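CopN (Chlamydia pneumoniae, PDB 4NRH) probably acts as a gatekeeper of type III secretion, working in complex with the chaperone Scc3 to direct the secretion of translocator proteins. Local coordinates at residues L118-P122 with S123-S127; D135-C139 with D140-S144. All blocks are in the same frame, centred on the assembly; numbering follows the deposited sequence.

Contact 1: L118-P122 with S123-S127; sequences LNVSP and SGLRS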
# COMPACT_ATOMS: atom_id res chain seq x y z
N LEU A 118 6.10 21.88 -1.66
CA LEU A 118 6.95 21.55 -2.80
C LEU A 118 7.40 22.79 -3.56
O LEU A 118 6.95 23.90 -3.28
CB LEU A 118 6.21 20.61 -3.76
CG LEU A 118 5.65 19.31 -3.17
CD1 LEU A 118 4.73 18.63 -4.17
CD2 LEU A 118 6.77 18.38 -2.74
N ASN A 119 8.30 22.60 -4.52
CA ASN A 119 8.67 23.67 -5.44
C ASN A 119 7.88 23.53 -6.73
O ASN A 119 8.44 23.57 -7.83
CB ASN A 119 10.18 23.65 -5.71
CG ASN A 119 10.67 24.93 -6.37
OD1 ASN A 119 10.09 26.00 -6.20
ND2 ASN A 119 11.75 24.82 -7.14
N VAL A 120 6.57 23.36 -6.59
CA VAL A 120 5.68 23.24 -7.73
C VAL A 120 4.44 24.10 -7.47
O VAL A 120 4.10 24.37 -6.32
CB VAL A 120 5.28 21.76 -7.97
CG1 VAL A 120 4.39 21.26 -6.85
CG2 VAL A 120 4.58 21.59 -9.32
N SER A 121 3.79 24.54 -8.54
CA SER A 121 2.58 25.34 -8.41
C SER A 121 1.37 24.46 -8.11
O SER A 121 1.35 23.29 -8.50
CB SER A 121 2.34 26.16 -9.69
OG SER A 121 1.93 25.32 -10.75
N PRO A 122 0.37 25.02 -7.42
CA PRO A 122 -0.89 24.30 -7.16
C PRO A 122 -1.56 23.83 -8.45
O PRO A 122 -2.14 22.74 -8.49
CB PRO A 122 -1.75 25.34 -6.43
CG PRO A 122 -0.76 26.26 -5.80
CD PRO A 122 0.40 26.33 -6.75
N SER A 123 -1.48 24.65 -9.49
CA SER A 123 -2.08 24.33 -10.77
C SER A 123 -1.32 23.18 -11.43
O SER A 123 -1.90 22.38 -12.17
CB SER A 123 -2.11 25.55 -11.69
OG SER A 123 -0.80 26.03 -11.93
N GLY A 124 -0.02 23.13 -11.17
CA GLY A 124 0.82 22.05 -11.66
C GLY A 124 0.38 20.71 -11.09
O GLY A 124 0.36 19.70 -11.79
N LEU A 125 0.02 20.72 -9.81
CA LEU A 125 -0.47 19.51 -9.15
C LEU A 125 -1.84 19.10 -9.68
O LEU A 125 -2.12 17.92 -9.86
CB LEU A 125 -0.52 19.71 -7.64
CG LEU A 125 0.82 19.78 -6.91
CD1 LEU A 125 0.62 19.86 -5.41
CD2 LEU A 125 1.69 18.59 -7.27
N ARG A 126 -2.70 20.09 -9.93
CA ARG A 126 -4.04 19.82 -10.45
C ARG A 126 -3.97 19.25 -11.87
O ARG A 126 -4.75 18.37 -12.23
CB ARG A 126 -4.90 21.08 -10.44
CG ARG A 126 -5.24 21.58 -9.05
CD ARG A 126 -6.32 22.64 -9.07
NE ARG A 126 -5.93 23.84 -9.81
CZ ARG A 126 -5.29 24.88 -9.26
NH1 ARG A 126 -4.96 24.85 -7.98
NH2 ARG A 126 -4.97 25.93 -10.00
N SER A 127 -3.04 19.77 -12.66
CA SER A 127 -2.81 19.25 -14.00
C SER A 127 -2.36 17.79 -13.95
O SER A 127 -2.83 16.96 -14.72
CB SER A 127 -1.77 20.10 -14.73
OG SER A 127 -1.51 19.59 -16.03
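Ser121 caps the start of helix 122-133 by taking a hydrogen bond from the backbone of Gly124: Ser121 OG lies 3.0 Å from Gly124 N, with a bent N-H...O angle of 139°. The hydroxyl reaches that amide because chi1 of 71° tucks it between the backbone N and the carbonyl carbon. This is a serine N-cap, in which a side-chain oxygen serves an amide that has no preceding turn of helix to bond to. Ser123 OG comes up beside the same hydroxyl, 3.1 Å from Ser121 OG. The i to i+4 backbone bonds of the helix follow, with Leu125 N bonded to Ser121 O at 3.2 Å and Arg126 N to Pro122 O at 3.1 Å. Pro122, in the first turn, has no N-H that would need a partner.

The Arg126 side chain bends at chi3 (-63°) and folds back along the helix, so that Pro122 O lies against one face of its guanidinium, off-centre toward the rim, and Arg126 NH1 is 3.6 Å from Pro122 CB. NH1 is held by a salt bridge to Glu28 and a hydrogen bond to Ser111, which fix the group in this folded pose. On the apolar side, Val120 CG1 packs 3.8 Å from Leu125 CD2, the two side chains meeting at a slant, and Leu118 CD1 approaches Leu125 CD2 more loosely, at 4.3 Å.

Leu118 and Leu125 both continue onto helix 152-172, where they touch Ile157 and Phe161 respectively, while Pro122 lies on Ser111, Gln112 and Ala115 of the preceding helix 108-115.

Contact 2: D135-C139 with D140-S144; sequences DTHTC and DQLLS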
# COMPACT_ATOMS: atom_id res chain seq x y z
N ASP A 135 -6.96 8.67 -17.09
CA ASP A 135 -6.75 7.44 -17.84
C ASP A 135 -6.29 6.31 -16.93
O ASP A 135 -5.90 6.55 -15.79
CB ASP A 135 -5.71 7.66 -18.96
CG ASP A 135 -5.90 6.71 -20.12
OD1 ASP A 135 -6.36 5.57 -19.90
OD2 ASP A 135 -5.58 7.10 -21.26
N THR A 136 -6.34 5.09 -17.43
CA THR A 136 -5.83 3.95 -16.69
C THR A 136 -4.32 4.09 -16.53
O THR A 136 -3.62 4.44 -17.48
CB THR A 136 -6.15 2.61 -17.39
OG1 THR A 136 -5.53 2.58 -18.67
CG2 THR A 136 -7.65 2.44 -17.55
N HIS A 137 -3.83 3.82 -15.32
CA HIS A 137 -2.40 3.88 -15.07
C HIS A 137 -1.96 2.79 -14.10
O HIS A 137 -2.54 2.64 -13.02
CB HIS A 137 -2.00 5.25 -14.53
CG HIS A 137 -2.10 6.35 -15.54
ND1 HIS A 137 -3.14 7.26 -15.56
CD2 HIS A 137 -1.27 6.70 -16.56
CE1 HIS A 137 -2.96 8.11 -16.56
NE2 HIS A 137 -1.83 7.79 -17.18
N THR A 138 -0.93 2.05 -14.48
CA THR A 138 -0.33 1.06 -13.60
C THR A 138 0.69 1.72 -12.69
O THR A 138 1.02 2.90 -12.87
CB THR A 138 0.35 -0.08 -14.39
OG1 THR A 138 1.45 0.46 -15.15
CG2 THR A 138 -0.64 -0.74 -15.34
N CYS A 139 1.18 0.98 -11.71
CA CYS A 139 2.23 1.45 -10.81
C CYS A 139 3.46 1.95 -11.57
O CYS A 139 3.96 3.04 -11.31
CB CYS A 139 2.63 0.34 -9.84
SG CYS A 139 3.98 0.78 -8.73
N ASP A 140 3.93 1.13 -12.51
CA ASP A 140 5.10 1.46 -13.31
C ASP A 140 4.90 2.72 -14.15
O ASP A 140 5.80 3.56 -14.25
CB ASP A 140 5.47 0.29 -14.22
CG ASP A 140 5.97 -0.91 -13.44
OD1 ASP A 140 6.43 -0.72 -12.29
OD2 ASP A 140 5.90 -2.04 -13.97
N GLN A 141 3.73 2.85 -14.76
CA GLN A 141 3.41 4.02 -15.57
C GLN A 141 3.39 5.28 -14.71
O GLN A 141 3.83 6.34 -15.14
CB GLN A 141 2.06 3.84 -16.28
CG GLN A 141 2.08 2.75 -17.35
CD GLN A 141 0.70 2.46 -17.91
OE1 GLN A 141 -0.31 2.74 -17.27
NE2 GLN A 141 0.66 1.89 -19.11
N LEU A 142 2.86 5.16 -13.50
CA LEU A 142 2.88 6.26 -12.54
C LEU A 142 4.31 6.63 -12.18
O LEU A 142 4.64 7.81 -12.05
CB LEU A 142 2.09 5.90 -11.28
CG LEU A 142 0.57 5.79 -11.43
CD1 LEU A 142 -0.07 5.39 -10.11
CD2 LEU A 142 -0.01 7.10 -11.93
N LEU A 143 5.16 5.62 -12.01
CA LEU A 143 6.56 5.85 -11.66
C LEU A 143 7.30 6.59 -12.76
O LEU A 143 7.96 7.60 -12.51
CB LEU A 143 7.26 4.52 -11.36
CG LEU A 143 8.74 4.64 -11.00
CD1 LEU A 143 8.92 5.38 -9.68
CD2 LEU A 143 9.40 3.27 -10.95
N SER A 144 7.19 6.09 -13.99
CA SER A 144 7.82 6.71 -15.15
C SER A 144 7.35 8.15 -15.32
O SER A 144 8.12 9.03 -15.69
CB SER A 144 7.52 5.91 -16.42
OG SER A 144 7.86 4.55 -16.25
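Gln141 reaches back from the first turn of helix 139-149 across Thr138, and each residue bonds the backbone amide of the other, forming a capping box. The glutamine chain, extended beyond CG (chi2 172°), carries Gln141 OE1 to 2.9 Å from Thr138 N. That bond is nearly straight at the hydrogen (163°), but the amide sits above the carbonyl plane of the glutamine. The return bond, from Gln141 N to Thr138 OG1, is weak at 3.3 Å. Thr138 OG1 also lies against the aliphatic part of the glutamine, 3.2 Å from Gln141 CG, as the two side chains pass at a slant.

His137 crosses Gln141 at about a right angle, with the imidazole and amide planes 74° apart, and Gln141 OE1 lies 3.2 Å from His137 CA. His137 CB rests 3.8 Å from CD2 of the buried Leu142. Leu142 N bonds Thr138 O at 3.0 Å, beginning the regular helical pattern.

This cap lies at the surface where the loop after helix 122-133 turns into helix 139-149. The long helix 179-215 covers part of it, with Cys139 touching Asn191, Leu142 touching Thr189 and Leu143 touching Tyr199.

The two contacts come in series along the chain, contact 1 at the start of helix 122-133 and contact 2 at the start of the next helix, 139-149. Their centres are 19 Å apart and their nearest atoms about 9 Å, so they do not touch, and both belong to the HrpJ-like domain. Each closes an interhelical loop with a hydroxyl N-cap, though only contact 2 completes a capping box. Their surroundings differ: contact 1 touches helices 108-115 and 152-172, whereas contact 2 borders helix 179-215. Together they mark the starts of two successive helices of this all-helical protein.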